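Glucose-6-phosphate 1-dehydrogenase (Kluyveromyces lactis, PDB 7E6I) catalyses the NADP(+)-dependent oxidation of glucose 6-phosphate to 6-phosphogluconolactone, the rate-limiting step of the oxidative pentose phosphate pathway. Local coordinates at residues A[434-437]-A[438-441]. Residues are numbered along the deposited sequence; the frame is centred on the assembly and turned at random.
Sequences DELD and VSWK
In D437 and K441 the side chains leave the helix by different routes: CG of D437 stands opposite the backbone N (chi1 -179°), whereas CG of K441 lies beside its own N, opposite the carbonyl carbon. One helical turn apart, the two side chains approach at a slant, and the lysine, bent at its last torsion, brings its ammonium group to the carboxylate in an i to i+4 salt bridge. The modelled separation of 2.4 Å between D437 OD2 and K441 NZ is too short to be taken literally. S439 illustrates another familiar feature of helices, a hydroxyl folded back onto the preceding turn. Its OG is turned back over the carbonyl of L436 and donates to L436 O at 3.0 Å. That carbonyl is gripped twice, because W440 N also reaches L436 O at 3.0 Å, almost in line with the C=O bond, while the hydroxyl comes in at a C=O...OG angle of 119°. Replacing S439 by an alanine would probably cost L436 O the second of these two bonds, with nothing on the new side chain to take the place of the hydroxyl. Alongside, L436 and W440 point the same way, and the methyl CD1 of L436 lies 4.0 Å from CD1 of the indole. V438 N to D434 O, 2.9 Å, is one rung of the regular i to i+4 ladder, and CG2 of V438 packs 3.2 Å from the same D434 O. Near the start of helix 433-451, D434 forms a salt bridge with R432, while E435 is held by Q248 and K270. Helix 263-276 receives D434, E435 and V438, helix 236-254 meets S439 and W440, and helix 159-169 takes D437, W440 and K441, so these two turns join the C-terminal domain to a helix of the NAD-binding domain.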
ATOM      1  N   ASP A 434      10.347 -12.805   3.253  1.00 28.27           N
ATOM      2  CA  ASP A 434      10.590 -13.438   1.954  1.00 29.62           C
ATOM      3  C   ASP A 434       9.835 -12.726   0.838  1.00 30.89           C
ATOM      4  O   ASP A 434      10.343 -12.614  -0.290  1.00 31.44           O
ATOM      5  CB  ASP A 434      10.238 -14.934   1.976  1.00 28.31           C
ATOM      6  CG  ASP A 434       8.820 -15.235   2.497  1.00 30.66           C
ATOM      7  OD1 ASP A 434       8.128 -14.327   3.009  1.00 31.43           O
ATOM      8  OD2 ASP A 434       8.401 -16.420   2.408  1.00 28.23           O
ATOM      9  N   GLU A 435       8.639 -12.224   1.147  1.00 26.73           N
ATOM     10  CA  GLU A 435       7.893 -11.386   0.215  1.00 28.41           C
ATOM     11  C   GLU A 435       8.721 -10.179  -0.219  1.00 30.85           C
ATOM     12  O   GLU A 435       8.807  -9.850  -1.412  1.00 30.31           O
ATOM     13  CB  GLU A 435       6.600 -10.948   0.901  1.00 28.88           C
ATOM     14  CG  GLU A 435       5.574 -10.279   0.040  1.00 27.52           C
ATOM     15  CD  GLU A 435       4.319  -9.910   0.843  1.00 31.99           C
ATOM     16  OE1 GLU A 435       4.267 -10.193   2.069  1.00 29.55           O
ATOM     17  OE2 GLU A 435       3.378  -9.339   0.250  1.00 33.50           O
ATOM     18  N   LEU A 436       9.330  -9.496   0.747  1.00 30.01           N
ATOM     19  CA  LEU A 436      10.218  -8.383   0.443  1.00 30.84           C
ATOM     20  C   LEU A 436      11.384  -8.839  -0.424  1.00 31.40           C
ATOM     21  O   LEU A 436      11.711  -8.217  -1.448  1.00 27.92           O
ATOM     22  CB  LEU A 436      10.728  -7.788   1.757  1.00 29.88           C
ATOM     23  CG  LEU A 436      11.019  -6.310   1.918  1.00 34.51           C
ATOM     24  CD1 LEU A 436      10.161  -5.472   0.990  1.00 32.69           C
ATOM     25  CD2 LEU A 436      10.773  -5.950   3.374  1.00 38.85           C
ATOM     26  N   ASP A 437      12.023  -9.937  -0.027  1.00 29.57           N
ATOM     27  CA  ASP A 437      13.212 -10.383  -0.734  1.00 30.42           C
ATOM     28  C   ASP A 437      12.899 -10.686  -2.192  1.00 31.44           C
ATOM     29  O   ASP A 437      13.612 -10.235  -3.095  1.00 29.72           O
ATOM     30  CB  ASP A 437      13.799 -11.606  -0.038  1.00 31.94           C
ATOM     31  CG  ASP A 437      15.048 -12.101  -0.718  1.00 34.03           C
ATOM     32  OD1 ASP A 437      16.033 -11.340  -0.809  1.00 36.53           O
ATOM     33  OD2 ASP A 437      15.043 -13.257  -1.180  1.00 39.76           O
ATOM     34  N   VAL A 438      11.814 -11.429  -2.446  1.00 31.79           N
ATOM     35  CA  VAL A 438      11.490 -11.807  -3.820  1.00 31.00           C
ATOM     36  C   VAL A 438      11.071 -10.588  -4.634  1.00 31.45           C
ATOM     37  O   VAL A 438      11.389 -10.480  -5.829  1.00 30.08           O
ATOM     38  CB  VAL A 438      10.401 -12.889  -3.835  1.00 28.47           C
ATOM     39  CG1 VAL A 438      10.070 -13.266  -5.266  1.00 25.34           C
ATOM     40  CG2 VAL A 438      10.868 -14.092  -3.063  1.00 28.16           C
ATOM     41  N   SER A 439      10.354  -9.650  -4.016  1.00 28.28           N
ATOM     42  CA  SER A 439       9.932  -8.490  -4.786  1.00 28.55           C
ATOM     43  C   SER A 439      11.137  -7.648  -5.200  1.00 29.37           C
ATOM     44  O   SER A 439      11.158  -7.097  -6.304  1.00 30.74           O
ATOM     45  CB  SER A 439       8.917  -7.669  -3.989  1.00 28.15           C
ATOM     46  OG  SER A 439       9.567  -6.794  -3.076  1.00 36.40           O
ATOM     47  N   TRP A 440      12.170  -7.578  -4.358  1.00 29.88           N
ATOM     48  CA  TRP A 440      13.380  -6.857  -4.742  1.00 31.67           C
ATOM     49  C   TRP A 440      14.221  -7.639  -5.749  1.00 31.67           C
ATOM     50  O   TRP A 440      14.824  -7.030  -6.638  1.00 31.13           O
ATOM     51  CB  TRP A 440      14.210  -6.488  -3.503  1.00 30.84           C
ATOM     52  CG  TRP A 440      13.710  -5.219  -2.827  1.00 30.40           C
ATOM     53  CD1 TRP A 440      13.263  -5.090  -1.539  1.00 28.68           C
ATOM     54  CD2 TRP A 440      13.588  -3.922  -3.424  1.00 30.87           C
ATOM     55  NE1 TRP A 440      12.872  -3.795  -1.297  1.00 29.66           N
ATOM     56  CE2 TRP A 440      13.056  -3.057  -2.440  1.00 31.60           C
ATOM     57  CE3 TRP A 440      13.872  -3.406  -4.701  1.00 31.63           C
ATOM     58  CZ2 TRP A 440      12.807  -1.709  -2.687  1.00 29.58           C
ATOM     59  CZ3 TRP A 440      13.622  -2.069  -4.945  1.00 30.29           C
ATOM     60  CH2 TRP A 440      13.095  -1.234  -3.940  1.00 31.47           C
ATOM     61  N   LYS A 441      14.245  -8.977  -5.666  1.00 32.39           N
ATOM     62  CA  LYS A 441      14.949  -9.756  -6.685  1.00 32.93           C
ATOM     63  C   LYS A 441      14.338  -9.533  -8.063  1.00 35.06           C
ATOM     64  O   LYS A 441      15.046  -9.584  -9.080  1.00 36.34           O
ATOM     65  CB  LYS A 441      14.923 -11.248  -6.337  1.00 32.45           C
ATOM     66  CG  LYS A 441      15.998 -11.691  -5.361  1.00 33.14           C
ATOM     67  CD  LYS A 441      15.630 -13.009  -4.665  1.00 33.00           C
ATOM     68  CE  LYS A 441      16.891 -13.658  -4.066  1.00 42.08           C
ATOM     69  NZ  LYS A 441      16.853 -13.923  -2.595  1.00 39.34           N
TER